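Side-chain contacts in FOG-3 protein (Caenorhabditis elegans, PDB 5TD6), which forms an RNA-binding multimer that specifies sperm fate in the nematode germline, this chain being its BTG/Tob domain: residues S123-E126 with Y127-R130; R14-F17 with G18-R22; I90-P94 with G95-V99. The protein carries 2 engineered substitutions. All coordinates share one frame; numbering follows the deposited sequence.

Contact 1: S123-E126 with Y127-R130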
loop_
_atom_site.group_PDB
_atom_site.type_symbol
_atom_site.label_atom_id
_atom_site.label_comp_id
_atom_site.label_asym_id
_atom_site.label_seq_id
_atom_site.Cartn_x
_atom_site.Cartn_y
_atom_site.Cartn_z
ATOM N N SER B 123 11.000 -12.506 2.952
ATOM C CA SER B 123 11.127 -13.924 3.295
ATOM C C SER B 123 9.788 -14.623 3.202
ATOM O O SER B 123 8.822 -14.205 3.830
ATOM C CB SER B 123 11.702 -14.100 4.695
ATOM O OG SER B 123 11.699 -15.477 5.068
ATOM N N VAL B 124 9.728 -15.676 2.391
ATOM C CA VAL B 124 8.513 -16.465 2.246
ATOM C C VAL B 124 8.852 -17.946 2.362
ATOM O O VAL B 124 9.800 -18.397 1.737
ATOM C CB VAL B 124 7.813 -16.205 0.895
ATOM C CG1 VAL B 124 6.585 -17.077 0.776
ATOM C CG2 VAL B 124 7.445 -14.706 0.744
ATOM N N PRO B 125 8.087 -18.693 3.175
ATOM C CA PRO B 125 8.318 -20.132 3.383
ATOM C C PRO B 125 8.208 -20.938 2.084
ATOM O O PRO B 125 7.284 -20.722 1.287
ATOM C CB PRO B 125 7.209 -20.534 4.352
ATOM C CG PRO B 125 6.821 -19.258 5.059
ATOM C CD PRO B 125 7.043 -18.154 4.073
ATOM N N GLU B 126 9.137 -21.864 1.889
ATOM C CA GLU B 126 9.229 -22.621 0.638
ATOM C C GLU B 126 7.905 -23.198 0.147
ATOM O O GLU B 126 7.585 -23.098 -1.048
ATOM C CB GLU B 126 10.250 -23.766 0.791
ATOM C CG GLU B 126 10.212 -24.699 -0.436
ATOM C CD GLU B 126 11.124 -25.881 -0.317
ATOM O OE1 GLU B 126 12.121 -25.789 0.422
ATOM O OE2 GLU B 126 10.865 -26.896 -0.991
ATOM N N TYR B 127 7.127 -23.803 1.046
ATOM C CA TYR B 127 5.905 -24.473 0.595
ATOM C C TYR B 127 4.854 -23.485 0.091
ATOM O O TYR B 127 4.057 -23.824 -0.772
ATOM C CB TYR B 127 5.284 -25.323 1.690
ATOM C CG TYR B 127 4.385 -26.393 1.134
ATOM C CD1 TYR B 127 4.922 -27.468 0.449
ATOM C CD2 TYR B 127 3.004 -26.322 1.265
ATOM C CE1 TYR B 127 4.121 -28.462 -0.073
ATOM C CE2 TYR B 127 2.185 -27.317 0.742
ATOM C CZ TYR B 127 2.752 -28.383 0.076
ATOM O OH TYR B 127 1.963 -29.389 -0.452
ATOM N N VAL B 128 4.839 -22.290 0.668
ATOM C CA VAL B 128 3.958 -21.212 0.202
ATOM C C VAL B 128 4.357 -20.836 -1.216
ATOM O O VAL B 128 3.512 -20.725 -2.103
ATOM C CB VAL B 128 4.035 -19.968 1.139
ATOM C CG1 VAL B 128 3.345 -18.743 0.526
ATOM C CG2 VAL B 128 3.470 -20.311 2.500
ATOM N N VAL B 129 5.663 -20.698 -1.434
ATOM C CA VAL B 129 6.189 -20.354 -2.747
ATOM C C VAL B 129 5.868 -21.442 -3.776
ATOM O O VAL B 129 5.445 -21.128 -4.881
ATOM C CB VAL B 129 7.719 -20.091 -2.696
ATOM C CG1 VAL B 129 8.263 -19.862 -4.081
ATOM C CG2 VAL B 129 8.010 -18.883 -1.833
ATOM N N ARG B 130 6.050 -22.717 -3.427
ATOM C CA ARG B 130 5.703 -23.786 -4.362
ATOM C C ARG B 130 4.204 -23.790 -4.618
ATOM O O ARG B 130 3.752 -24.063 -5.726
ATOM C CB ARG B 130 6.122 -25.169 -3.838
ATOM C CG ARG B 130 7.601 -25.358 -3.790
ATOM C CD ARG B 130 7.986 -26.791 -3.501
ATOM N NE ARG B 130 9.426 -26.807 -3.300
ATOM C CZ ARG B 130 10.320 -27.088 -4.236
ATOM N NH1 ARG B 130 9.932 -27.471 -5.456
ATOM N NH2 ARG B 130 11.619 -27.045 -3.918
#
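Val124 packs against Val128 and Val129, where the first turn of a helix folds back on the residues leading into it. The side chain of Val124 turns toward this turn, and CG1, anti to the backbone N, is the branch that does the touching. It lies 3.7 Å from CG1 of Val128 and only 3.5 Å from CG2 of Val129, the latter tighter than an ordinary van der Waals contact. A short, branched valine suits each of these places, since the contact is made by methyl groups close to the backbone. Pro125 occupies the N-cap position. Its ring does not interfere with the helix that follows, and its carbonyl starts the helical bonding: Val129 N donates to Pro125 O at 3.2 Å, lying in the carbonyl plane, while Val128 N adds a weak, bent bond to the same oxygen. CB of Pro125 also reaches CG2 of Val128 at 4.2 Å. One residue on, Glu126 and Arg130 run alongside each other, pointing the same way, in a salt bridge made by one carboxylate oxygen: Glu126 OE2 takes NE of Arg130 at 2.7 Å and NH2 more weakly at 3.0 Å. Glu126 has CG anti to the backbone N (chi1 172°) and an extended chain; Arg130, extended from CG to NE, brings its guanidinium edge to that oxygen. NE meets OE2 on its anti side, 22° out of the carboxylate plane, and the two flat groups are turned 55° apart. Both side chains are exposed, as suits charged residues on an outer face. Helix 126-135 follows the long loop after strand 111-112; Val124 and Val129 pack on Tyr2 in helix 2-13 of the second subunit, Pro125 and Val128 on Asn34 and Val37, respectively, in that subunit's helix 22-41.

Contact 2: R14-F17 with G18-R22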
loop_
_atom_site.group_PDB
_atom_site.type_symbol
_atom_site.label_atom_id
_atom_site.label_comp_id
_atom_site.label_asym_id
_atom_site.label_seq_id
_atom_site.Cartn_x
_atom_site.Cartn_y
_atom_site.Cartn_z
ATOM N N ARG B 14 -6.320 4.633 -4.079
ATOM C CA ARG B 14 -7.254 4.370 -2.976
ATOM C C ARG B 14 -8.418 5.369 -2.956
ATOM O O ARG B 14 -9.430 5.127 -2.284
ATOM C CB ARG B 14 -6.526 4.349 -1.614
ATOM C CG ARG B 14 -5.710 3.026 -1.413
ATOM C CD ARG B 14 -5.214 2.816 0.047
ATOM N NE ARG B 14 -4.185 3.776 0.491
ATOM C CZ ARG B 14 -2.872 3.656 0.255
ATOM N NH1 ARG B 14 -2.391 2.628 -0.447
ATOM N NH2 ARG B 14 -2.029 4.563 0.731
ATOM N N TYR B 15 -8.294 6.478 -3.692
ATOM C CA TYR B 15 -9.444 7.381 -3.898
ATOM C C TYR B 15 -10.378 6.881 -5.009
ATOM O O TYR B 15 -11.542 7.322 -5.115
ATOM C CB TYR B 15 -8.989 8.799 -4.254
ATOM C CG TYR B 15 -8.404 9.600 -3.106
ATOM C CD1 TYR B 15 -9.220 10.209 -2.160
ATOM C CD2 TYR B 15 -7.031 9.761 -2.987
ATOM C CE1 TYR B 15 -8.677 10.953 -1.112
ATOM C CE2 TYR B 15 -6.481 10.500 -1.948
ATOM C CZ TYR B 15 -7.305 11.089 -1.014
ATOM O OH TYR B 15 -6.748 11.820 0.014
ATOM N N LEU B 16 -9.856 5.986 -5.844
ATOM C CA LEU B 16 -10.554 5.518 -7.031
ATOM C C LEU B 16 -11.228 4.171 -6.823
ATOM O O LEU B 16 -12.272 3.912 -7.431
ATOM C CB LEU B 16 -9.585 5.424 -8.224
ATOM C CG LEU B 16 -8.781 6.711 -8.486
ATOM C CD1 LEU B 16 -7.859 6.579 -9.702
ATOM C CD2 LEU B 16 -9.709 7.917 -8.639
ATOM N N PHE B 17 -10.634 3.316 -5.986
ATOM C CA PHE B 17 -11.117 1.938 -5.827
ATOM C C PHE B 17 -12.588 1.922 -5.499
ATOM O O PHE B 17 -13.020 2.615 -4.578
ATOM C CB PHE B 17 -10.360 1.188 -4.719
ATOM C CG PHE B 17 -8.913 0.921 -5.030
ATOM C CD1 PHE B 17 -8.513 0.590 -6.312
ATOM C CD2 PHE B 17 -7.957 1.000 -4.028
ATOM C CE1 PHE B 17 -7.180 0.338 -6.594
ATOM C CE2 PHE B 17 -6.619 0.755 -4.297
ATOM C CZ PHE B 17 -6.223 0.430 -5.584
ATOM N N GLY B 18 -13.352 1.144 -6.256
ATOM C CA GLY B 18 -14.778 1.026 -6.027
ATOM C C GLY B 18 -15.637 2.087 -6.699
ATOM O O GLY B 18 -16.856 1.983 -6.684
ATOM N N HIS B 19 -15.015 3.106 -7.284
ATOM C CA HIS B 19 -15.767 4.165 -7.939
ATOM C C HIS B 19 -15.431 4.227 -9.423
ATOM O O HIS B 19 -16.148 4.832 -10.203
ATOM C CB HIS B 19 -15.489 5.512 -7.274
ATOM C CG HIS B 19 -15.702 5.502 -5.792
ATOM N ND1 HIS B 19 -16.956 5.482 -5.219
ATOM C CD2 HIS B 19 -14.817 5.479 -4.764
ATOM C CE1 HIS B 19 -16.837 5.463 -3.903
ATOM N NE2 HIS B 19 -15.547 5.450 -3.601
ATOM N N ILE B 20 -14.313 3.614 -9.792
ATOM C CA ILE B 20 -13.941 3.438 -11.185
ATOM C C ILE B 20 -13.720 1.944 -11.325
ATOM O O ILE B 20 -13.170 1.325 -10.413
ATOM C CB ILE B 20 -12.682 4.266 -11.551
ATOM C CG1 ILE B 20 -12.966 5.756 -11.412
ATOM C CG2 ILE B 20 -12.183 3.978 -12.971
ATOM C CD1 ILE B 20 -11.760 6.614 -11.681
ATOM N N PRO B 21 -14.192 1.341 -12.432
ATOM C CA PRO B 21 -14.061 -0.117 -12.561
ATOM C C PRO B 21 -12.607 -0.575 -12.472
ATOM O O PRO B 21 -11.697 0.231 -12.677
ATOM C CB PRO B 21 -14.666 -0.409 -13.941
ATOM C CG PRO B 21 -15.632 0.723 -14.168
ATOM C CD PRO B 21 -15.003 1.930 -13.514
ATOM N N ARG B 22 -12.415 -1.845 -12.119
ATOM C CA ARG B 22 -11.116 -2.432 -11.801
ATOM C C ARG B 22 -10.080 -2.296 -12.919
ATOM O O ARG B 22 -8.913 -1.955 -12.685
ATOM C CB ARG B 22 -11.309 -3.920 -11.473
ATOM C CG ARG B 22 -10.021 -4.727 -11.305
ATOM C CD ARG B 22 -10.245 -6.227 -11.540
ATOM N NE ARG B 22 -11.551 -6.691 -11.063
ATOM C CZ ARG B 22 -12.477 -7.271 -11.832
ATOM N NH1 ARG B 22 -12.252 -7.464 -13.127
ATOM N NH2 ARG B 22 -13.637 -7.657 -11.307
#
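A type II beta turn from Leu16 to His19 reverses the chain in the loop between helices 2-13 and 22-41 of the BTG domain. Leu16 O holds it together, accepting His19 N at 2.9 Å and, nearly in line with the carbonyl, Ile20 N at 3.1 Å. Two N-H groups thus grip one oxygen; the His19 donor stands 26° out of the carbonyl plane. Gly18 takes the third position of the turn with phi at 86°, where a CB would run into the carbonyl oxygen of Phe17, so glycine is the natural residue. His19 has its ring placed by chi1 of -53°, with CG anti to the carbonyl carbon. That brings CD2 to 3.4 Å from Phe17 O and 3.8 Å from Tyr15 O, both oblique to the ring, and the polar imidazole suits this exposed shoulder of the loop. The bond from CA to CB of Phe17 points away from the residues that follow, and its ring meets that of Trp111 of the second subunit at a steep angle, so the aromatic ring is part of the contact with that subunit. Leu16 and Ile20 form an aliphatic patch on the buried side of the loop: both touch Val25 of helix 22-41 and Leu83 of helix 77-83, which suits their branched, water-avoiding chains. Between themselves these two lie alongside, pointing the same way. Leu16 CG and Ile20 CG1 both lie anti to their carbonyl carbons; Ile20 runs straight on to CD1, and Leu16 meets it with the CD2 branch, 3.9 Å from Ile20 CD1.

Contact 3: I90-P94 with G95-V99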
loop_
_atom_site.group_PDB
_atom_site.type_symbol
_atom_site.label_atom_id
_atom_site.label_comp_id
_atom_site.label_asym_id
_atom_site.label_seq_id
_atom_site.Cartn_x
_atom_site.Cartn_y
_atom_site.Cartn_z
ATOM N N ILE B 90 1.807 16.058 -2.870
ATOM C CA ILE B 90 2.375 14.753 -2.517
ATOM C C ILE B 90 3.847 14.711 -2.906
ATOM O O ILE B 90 4.222 15.119 -4.004
ATOM C CB ILE B 90 1.624 13.603 -3.218
ATOM C CG1 ILE B 90 0.119 13.758 -3.005
ATOM C CG2 ILE B 90 2.096 12.232 -2.701
ATOM C CD1 ILE B 90 -0.721 12.752 -3.779
ATOM N N PHE B 91 4.677 14.252 -1.978
ATOM C CA PHE B 91 6.122 14.180 -2.171
ATOM C C PHE B 91 6.552 12.722 -2.177
ATOM O O PHE B 91 6.016 11.905 -1.419
ATOM C CB PHE B 91 6.880 14.917 -1.051
ATOM C CG PHE B 91 6.646 16.407 -1.012
ATOM C CD1 PHE B 91 5.486 16.935 -0.462
ATOM C CD2 PHE B 91 7.601 17.282 -1.498
ATOM C CE1 PHE B 91 5.282 18.303 -0.416
ATOM C CE2 PHE B 91 7.399 18.656 -1.459
ATOM C CZ PHE B 91 6.235 19.165 -0.919
ATOM N N ALA B 92 7.520 12.404 -3.022
ATOM C CA ALA B 92 8.144 11.094 -3.021
ATOM C C ALA B 92 9.653 11.287 -3.059
ATOM O O ALA B 92 10.198 11.822 -4.024
ATOM C CB ALA B 92 7.662 10.259 -4.196
ATOM N N ASN B 93 10.304 10.877 -1.972
ATOM C CA ASN B 93 11.749 10.878 -1.821
ATOM C C ASN B 93 12.244 9.452 -1.549
ATOM O O ASN B 93 11.463 8.606 -1.101
ATOM C CB ASN B 93 12.171 11.772 -0.653
ATOM C CG ASN B 93 11.839 13.237 -0.869
ATOM O OD1 ASN B 93 11.721 13.706 -2.004
ATOM N ND2 ASN B 93 11.710 13.977 0.235
ATOM N N PRO B 94 13.541 9.190 -1.775
ATOM C CA PRO B 94 14.101 7.911 -1.318
ATOM C C PRO B 94 13.721 7.635 0.146
ATOM O O PRO B 94 13.985 8.453 1.019
ATOM C CB PRO B 94 15.607 8.106 -1.490
ATOM C CG PRO B 94 15.720 9.074 -2.651
ATOM C CD PRO B 94 14.543 10.011 -2.494
ATOM N N GLY B 95 13.046 6.518 0.385
ATOM C CA GLY B 95 12.690 6.126 1.739
ATOM C C GLY B 95 11.458 6.805 2.310
ATOM O O GLY B 95 11.060 6.509 3.435
ATOM N N HIS B 96 10.827 7.698 1.544
ATOM C CA HIS B 96 9.855 8.603 2.160
ATOM C C HIS B 96 8.847 9.203 1.194
ATOM O O HIS B 96 9.177 10.062 0.374
ATOM C CB HIS B 96 10.580 9.742 2.873
ATOM C CG HIS B 96 9.722 10.484 3.849
ATOM N ND1 HIS B 96 10.012 11.762 4.275
ATOM C CD2 HIS B 96 8.574 10.131 4.473
ATOM C CE1 HIS B 96 9.095 12.154 5.143
ATOM N NE2 HIS B 96 8.207 11.185 5.275
ATOM N N VAL B 97 7.616 8.731 1.306
ATOM C CA VAL B 97 6.510 9.260 0.531
ATOM C C VAL B 97 5.549 9.868 1.538
ATOM O O VAL B 97 5.285 9.279 2.603
ATOM C CB VAL B 97 5.819 8.163 -0.295
ATOM C CG1 VAL B 97 4.719 8.758 -1.190
ATOM C CG2 VAL B 97 6.842 7.431 -1.130
ATOM N N PHE B 98 5.049 11.053 1.232
ATOM C CA PHE B 98 4.247 11.754 2.221
ATOM C C PHE B 98 3.442 12.883 1.604
ATOM O O PHE B 98 3.711 13.301 0.488
ATOM C CB PHE B 98 5.132 12.296 3.340
ATOM C CG PHE B 98 6.193 13.285 2.878
ATOM C CD1 PHE B 98 7.432 12.847 2.437
ATOM C CD2 PHE B 98 5.957 14.655 2.942
ATOM C CE1 PHE B 98 8.406 13.759 2.036
ATOM C CE2 PHE B 98 6.931 15.573 2.548
ATOM C CZ PHE B 98 8.149 15.132 2.099
ATOM N N VAL B 99 2.449 13.346 2.353
ATOM C CA VAL B 99 1.642 14.513 1.998
ATOM C C VAL B 99 2.127 15.714 2.800
ATOM O O VAL B 99 2.425 15.588 3.988
ATOM C CB VAL B 99 0.145 14.273 2.299
ATOM C CG1 VAL B 99 -0.675 15.561 2.140
ATOM C CG2 VAL B 99 -0.400 13.159 1.412
HETATM O O HOH W 1 11.945 13.094 3.184
#
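Phe91 and Phe98 form the dense part of this contact. CB of Phe91 sits over one face of the Phe98 ring, a CH-pi contact with the carbon 3.6 Å from the ring centroid and 3.4 Å from CZ. The two rings are nearly parallel, 5° apart, but slid so far that they barely overlap. Phe98 reaches there with CG between its backbone N and carbonyl carbon (chi1 60°), which lays the ring over its neighbour strand. Phe98 CD1 also stands over the centre of one face of the His96 ring. An alanine at Phe98 would probably leave Phe91 CB without the ring face it packs on and the His96 ring freer to turn. Strands 90-93 and 96-99 are an antiparallel beta hairpin of the BTG-domain sheet, closed by a type II turn from Asn93 to His96. Pro94 suits its second position (phi -49°) and Gly95 the third, where phi is positive. Phe91 and Phe98 exchange both backbone bonds as a hydrogen-bonded pair, with Phe91 N to Phe98 O at 2.8 Å, and Asn93 and His96 do likewise. The opposite face is looser between the strands: Ala92 CB stands 4.3 Å from Val97 CG2, and Ile90 CG1 4.5 Å from Val99 CG2, aliphatic side chains, Ala92 the small one, that pack onto helix 2-13. Near the turn the Phe98 face becomes polar. Asn93 ND2 lies at the ring edge of Phe98, its amide also engaging Arg56 and Glu53, while a water accepts from ND2 at 3.1 Å and bonds His96 ND1 at 2.6 Å, in the plane of that partly exposed ring.

Contact 3 lies in the core, its hairpin flanked by helix 2-13, whereas contact 1 is a surface contact on the last helix, its centre about 28 Å from the centre of the chain. Contact 2 is intermediate: a loop with an aliphatic patch on its buried side and an exposed shoulder. The chemistry follows: aromatic and aliphatic faces with paired strand bonds in 90-99, a carbonyl-centred turn in 14-22, and in 123-130 a salt bridge and, apart from it, a cluster of valine methyls. Contacts 2 and 3 lie on opposite sides of the chain's centre; contact 2 begins just beyond the end of helix 2-13, while contact 3 packs against its side. Contacts 1 and 2 both meet the second subunit; contact 3 does not.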